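Local coordinates for protein transcriptional regulator, IclR family (Alicyclobacillus acidocaldarius subsp. acidocaldarius, PDB 5TJJ) that probably acts as a DNA-binding transcription factor of the IclR family, pairing a helix-turn-helix domain with a GAF-like C-terminal domain, at residues 46-58 with 66-78. Residues are numbered along the deposited sequence; the frame is centred on the assembly and turned at random.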
loop_
_atom_site.group_PDB
_atom_site.type_symbol
_atom_site.label_atom_id
_atom_site.label_comp_id
_atom_site.label_asym_id
_atom_site.label_seq_id
_atom_site.Cartn_x
_atom_site.Cartn_y
_atom_site.Cartn_z
ATOM N N LEU A 46 4.781 20.574 14.240
ATOM C CA LEU A 46 5.048 21.389 13.068
ATOM C C LEU A 46 6.334 20.917 12.405
ATOM O O LEU A 46 6.350 20.664 11.205
ATOM C CB LEU A 46 5.109 22.900 13.401
ATOM C CG LEU A 46 5.078 23.831 12.175
ATOM C CD1 LEU A 46 3.920 23.476 11.220
ATOM C CD2 LEU A 46 5.040 25.309 12.542
ATOM N N ARG A 47 7.382 20.757 13.205
ATOM C CA ARG A 47 8.678 20.375 12.671
ATOM C C ARG A 47 8.636 19.047 11.883
ATOM O O ARG A 47 9.247 18.927 10.811
ATOM C CB ARG A 47 9.707 20.241 13.789
ATOM C CG ARG A 47 10.087 21.505 14.523
ATOM C CD ARG A 47 11.255 21.198 15.458
ATOM N NE ARG A 47 11.223 21.982 16.711
ATOM C CZ ARG A 47 10.891 21.522 17.932
ATOM N NH1 ARG A 47 10.514 20.246 18.134
ATOM N NH2 ARG A 47 10.933 22.361 18.965
ATOM N N VAL A 48 7.911 18.075 12.419
ATOM C CA VAL A 48 7.763 16.771 11.788
ATOM C C VAL A 48 6.951 16.868 10.506
ATOM O O VAL A 48 7.377 16.387 9.448
ATOM C CB VAL A 48 7.104 15.795 12.781
ATOM C CG1 VAL A 48 6.594 14.528 12.103
ATOM C CG2 VAL A 48 8.091 15.480 13.907
ATOM N N LEU A 49 5.780 17.502 10.614
ATOM C CA LEU A 49 4.928 17.794 9.453
ATOM C C LEU A 49 5.661 18.489 8.316
ATOM O O LEU A 49 5.585 18.058 7.178
ATOM C CB LEU A 49 3.726 18.648 9.860
ATOM C CG LEU A 49 2.589 17.884 10.556
ATOM C CD1 LEU A 49 1.648 18.836 11.274
ATOM C CD2 LEU A 49 1.819 17.056 9.552
ATOM N N ARG A 50 6.358 19.572 8.618
ATOM C CA ARG A 50 7.085 20.288 7.580
ATOM C C ARG A 50 8.238 19.422 6.995
ATOM O O ARG A 50 8.551 19.520 5.818
ATOM C CB ARG A 50 7.584 21.653 8.094
ATOM C CG ARG A 50 6.525 22.767 8.038
ATOM C CD ARG A 50 7.011 24.049 8.735
ATOM N NE ARG A 50 6.503 25.338 8.202
ATOM C CZ ARG A 50 7.225 26.301 7.595
ATOM N NH1 ARG A 50 8.536 26.159 7.379
ATOM N NH2 ARG A 50 6.626 27.422 7.184
ATOM N N THR A 51 8.846 18.568 7.815
ATOM C CA THR A 51 9.896 17.662 7.342
ATOM C C THR A 51 9.296 16.627 6.389
ATOM O O THR A 51 9.847 16.397 5.304
ATOM C CB THR A 51 10.610 16.978 8.521
ATOM O OG1 THR A 51 11.082 17.988 9.403
ATOM C CG2 THR A 51 11.786 16.155 8.066
ATOM N N LEU A 52 8.155 16.056 6.775
ATOM C CA LEU A 52 7.403 15.135 5.912
ATOM C C LEU A 52 6.953 15.787 4.602
ATOM O O LEU A 52 7.026 15.173 3.541
ATOM C CB LEU A 52 6.175 14.550 6.653
ATOM C CG LEU A 52 6.415 13.650 7.879
ATOM C CD1 LEU A 52 5.116 13.286 8.571
ATOM C CD2 LEU A 52 7.160 12.385 7.534
ATOM N N GLU A 53 6.494 17.030 4.685
ATOM C CA GLU A 53 6.080 17.802 3.512
ATOM C C GLU A 53 7.219 18.024 2.518
ATOM O O GLU A 53 7.008 18.008 1.308
ATOM C CB GLU A 53 5.507 19.162 3.937
ATOM C CG GLU A 53 4.586 19.782 2.897
ATOM C CD GLU A 53 4.540 21.309 2.942
ATOM O OE1 GLU A 53 4.770 21.919 1.872
ATOM O OE2 GLU A 53 4.260 21.898 4.028
ATOM N N ARG A 54 8.426 18.203 3.039
ATOM C CA ARG A 54 9.600 18.459 2.218
ATOM C C ARG A 54 9.916 17.210 1.362
ATOM O O ARG A 54 10.303 17.326 0.201
ATOM C CB ARG A 54 10.771 18.925 3.113
ATOM C CG ARG A 54 11.924 19.603 2.409
ATOM C CD ARG A 54 13.062 18.617 2.114
ATOM N NE ARG A 54 14.225 19.197 1.408
ATOM C CZ ARG A 54 14.284 19.485 0.103
ATOM N NH1 ARG A 54 13.223 19.285 -0.690
ATOM N NH2 ARG A 54 15.413 19.995 -0.412
ATOM N N GLU A 55 9.685 16.026 1.920
ATOM C CA GLU A 55 9.901 14.763 1.217
ATOM C C GLU A 55 8.662 14.289 0.441
ATOM O O GLU A 55 8.714 13.213 -0.150
ATOM C CB GLU A 55 10.340 13.666 2.209
ATOM C CG GLU A 55 11.515 14.019 3.143
ATOM C CD GLU A 55 12.919 13.802 2.541
ATOM O OE1 GLU A 55 13.049 13.469 1.321
ATOM O OE2 GLU A 55 13.915 13.962 3.313
ATOM N N ASP A 56 7.575 15.078 0.434
ATOM C CA ASP A 56 6.317 14.778 -0.278
ATOM C C ASP A 56 5.522 13.571 0.331
ATOM O O ASP A 56 4.679 12.959 -0.345
ATOM C CB ASP A 56 6.557 14.611 -1.795
ATOM C CG ASP A 56 7.128 15.906 -2.481
ATOM O OD1 ASP A 56 6.310 16.808 -2.745
ATOM O OD2 ASP A 56 8.368 16.030 -2.778
ATOM N N PHE A 57 5.786 13.243 1.603
ATOM C CA PHE A 57 5.016 12.249 2.345
ATOM C C PHE A 57 3.736 12.861 2.953
ATOM O O PHE A 57 2.794 12.134 3.298
ATOM C CB PHE A 57 5.850 11.650 3.478
ATOM C CG PHE A 57 6.888 10.630 3.043
ATOM C CD1 PHE A 57 7.415 10.590 1.758
ATOM C CD2 PHE A 57 7.410 9.748 3.982
ATOM C CE1 PHE A 57 8.406 9.657 1.418
ATOM C CE2 PHE A 57 8.400 8.816 3.643
ATOM C CZ PHE A 57 8.895 8.764 2.359
ATOM N N VAL A 58 3.718 14.193 3.084
ATOM C CA VAL A 58 2.545 14.970 3.514
ATOM C C VAL A 58 2.363 16.117 2.533
ATOM O O VAL A 58 3.335 16.566 1.935
ATOM C CB VAL A 58 2.760 15.496 4.966
ATOM C CG1 VAL A 58 1.894 16.712 5.280
ATOM C CG2 VAL A 58 2.511 14.371 5.976
ATOM N N ARG A 66 -4.603 23.077 5.978
ATOM C CA ARG A 66 -4.801 21.670 6.334
ATOM C C ARG A 66 -3.773 20.782 5.664
ATOM O O ARG A 66 -3.381 21.020 4.516
ATOM C CB ARG A 66 -6.192 21.201 5.948
ATOM C CG ARG A 66 -7.259 21.750 6.860
ATOM C CD ARG A 66 -8.662 21.665 6.280
ATOM N NE ARG A 66 -9.608 22.340 7.172
ATOM C CZ ARG A 66 -10.124 21.825 8.289
ATOM N NH1 ARG A 66 -9.823 20.588 8.681
ATOM N NH2 ARG A 66 -10.953 22.552 9.020
ATOM N N TYR A 67 -3.356 19.755 6.412
ATOM C CA TYR A 67 -2.384 18.771 5.980
ATOM C C TYR A 67 -3.104 17.481 5.600
ATOM O O TYR A 67 -4.180 17.159 6.129
ATOM C CB TYR A 67 -1.372 18.470 7.106
ATOM C CG TYR A 67 -0.515 19.652 7.538
ATOM C CD1 TYR A 67 0.725 19.902 6.943
ATOM C CD2 TYR A 67 -0.939 20.523 8.542
ATOM C CE1 TYR A 67 1.518 20.981 7.347
ATOM C CE2 TYR A 67 -0.161 21.608 8.933
ATOM C CZ TYR A 67 1.073 21.833 8.340
ATOM O OH TYR A 67 1.841 22.922 8.729
ATOM N N SER A 68 -2.481 16.723 4.706
ATOM C CA SER A 68 -3.047 15.485 4.223
ATOM C C SER A 68 -1.944 14.574 3.775
ATOM O O SER A 68 -0.798 15.022 3.597
ATOM C CB SER A 68 -3.973 15.759 3.046
ATOM O OG SER A 68 -3.299 16.550 2.085
ATOM N N LEU A 69 -2.296 13.298 3.609
ATOM C CA LEU A 69 -1.352 12.324 3.058
ATOM C C LEU A 69 -0.789 12.782 1.721
ATOM O O LEU A 69 -1.538 13.093 0.811
ATOM C CB LEU A 69 -2.003 10.959 2.890
ATOM C CG LEU A 69 -2.358 10.226 4.191
ATOM C CD1 LEU A 69 -2.860 8.824 3.900
ATOM C CD2 LEU A 69 -1.173 10.158 5.148
ATOM N N GLY A 70 0.540 12.817 1.617
ATOM C CA GLY A 70 1.217 13.248 0.397
ATOM C C GLY A 70 1.346 12.148 -0.655
ATOM O O GLY A 70 1.201 10.967 -0.333
ATOM N N PRO A 71 1.674 12.526 -1.900
ATOM C CA PRO A 71 1.651 11.572 -3.009
ATOM C C PRO A 71 2.774 10.524 -3.074
ATOM O O PRO A 71 2.609 9.527 -3.762
ATOM C CB PRO A 71 1.690 12.474 -4.245
ATOM C CG PRO A 71 2.404 13.725 -3.801
ATOM C CD PRO A 71 2.092 13.872 -2.334
ATOM N N TYR A 72 3.879 10.728 -2.380
ATOM C CA TYR A 72 4.972 9.756 -2.392
ATOM C C TYR A 72 4.554 8.425 -1.749
ATOM O O TYR A 72 5.064 7.360 -2.111
ATOM C CB TYR A 72 6.242 10.301 -1.684
ATOM C CG TYR A 72 7.515 9.872 -2.347
ATOM C CD1 TYR A 72 7.901 8.528 -2.359
ATOM C CD2 TYR A 72 8.322 10.794 -3.001
ATOM C CE1 TYR A 72 9.063 8.121 -2.998
ATOM C CE2 TYR A 72 9.491 10.402 -3.640
ATOM C CZ TYR A 72 9.857 9.065 -3.630
ATOM O OH TYR A 72 11.006 8.669 -4.266
ATOM N N LEU A 73 3.595 8.468 -0.832
ATOM C CA LEU A 73 3.090 7.239 -0.209
ATOM C C LEU A 73 2.393 6.284 -1.212
ATOM O O LEU A 73 2.308 5.083 -0.979
ATOM C CB LEU A 73 2.157 7.597 0.957
ATOM C CG LEU A 73 2.810 8.498 2.026
ATOM C CD1 LEU A 73 1.794 8.971 3.044
ATOM C CD2 LEU A 73 3.980 7.794 2.691
ATOM N N ILE A 74 1.931 6.793 -2.346
ATOM C CA ILE A 74 1.237 5.937 -3.309
ATOM C C ILE A 74 2.189 4.917 -3.989
ATOM O O ILE A 74 1.871 3.716 -4.029
ATOM C CB ILE A 74 0.412 6.762 -4.309
ATOM C CG1 ILE A 74 -0.671 7.542 -3.566
ATOM C CG2 ILE A 74 -0.249 5.872 -5.353
ATOM C CD1 ILE A 74 -1.220 8.751 -4.322
ATOM N N PRO A 75 3.335 5.379 -4.527
ATOM C CA PRO A 75 4.252 4.401 -5.112
ATOM C C PRO A 75 4.985 3.581 -4.077
ATOM O O PRO A 75 5.285 2.458 -4.350
ATOM C CB PRO A 75 5.206 5.253 -5.967
ATOM C CG PRO A 75 5.122 6.614 -5.361
ATOM C CD PRO A 75 3.713 6.752 -4.914
ATOM N N LEU A 76 5.229 4.100 -2.893
ATOM C CA LEU A 76 5.721 3.253 -1.781
ATOM C C LEU A 76 4.830 2.092 -1.462
ATOM O O LEU A 76 5.314 0.981 -1.280
ATOM C CB LEU A 76 5.877 4.055 -0.493
ATOM C CG LEU A 76 6.997 5.074 -0.481
ATOM C CD1 LEU A 76 7.119 5.588 0.933
ATOM C CD2 LEU A 76 8.303 4.483 -0.960
ATOM N N GLY A 77 3.533 2.371 -1.368
ATOM C CA GLY A 77 2.514 1.345 -1.123
ATOM C C GLY A 77 2.496 0.265 -2.182
ATOM O O GLY A 77 2.455 -0.933 -1.873
ATOM N N ALA A 78 2.571 0.700 -3.429
ATOM C CA ALA A 78 2.562 -0.195 -4.583
ATOM C C ALA A 78 3.804 -1.077 -4.620
ATOM O O ALA A 78 3.702 -2.258 -4.890
ATOM C CB ALA A 78 2.435 0.595 -5.879
HETATM O O HOH W 1 3.653 24.035 6.236
#
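The backbone N of Gly-70 donates to Phe-57 O at 2.9 Å, meeting the carbonyl from above its plane, while CD1 of Leu-73 rests against the same oxygen. One residue back, Asp-56 O accepts the N-H of Tyr-72 in a straighter bond (3.1 Å, 161° at the hydrogen). These two bonds tie the end of helix 42-54, probably the DNA-recognition helix of the helix-turn-helix and closed by a Schellman motif with Asp-56 at positive phi, to the turn leading into helix 73-83. Gly-70 fits against the backbone here, where a CB would collide with Asp-56 O and Val-58 N.

The Phe-57 ring packs on that turn and on the first part of the following helix. CD2 of Leu-73 lies over one face, 4.0 Å above the plane and toward the rim; CB of Tyr-72 touches CD1 of Phe-57 at 3.6 Å, and CD1 of Leu-76 reaches CZ of Phe-57. The Phe-57 and Tyr-72 rings meet obliquely, their planes at 48°. With an alanine in place of Phe-57, the Leu-73 and Leu-76 methyls and the Tyr-72 CB would probably lose their shared packing partner, weakening the hold on the start of helix 73-83.

At the other end, Tyr-67 lies against helix 42-54. Its CG stands anti to the carbonyl carbon (chi1 -63°), which turns one face of the ring to Leu-49, whose CD1 makes a CH-pi contact 4.1 Å from the Tyr-67 ring centroid; Val-58 CG1 comes to the edge. A water links Tyr-67 OH with Glu-53 OE2.

Strands 58-61 and 66-69, the wing of this winged helix-turn-helix domain, run antiparallel with Val-58 opposite Leu-69 at a non-hydrogen-bonded pair; Ser-68 and Ser-59 supply backbone bonds. Leu-49 and Val-58 also pack on helix 9-21, and the Tyr-72 hydroxyl, in the turn before helix 73-83, is hydrogen-bonded to Gln-138 of the second subunit.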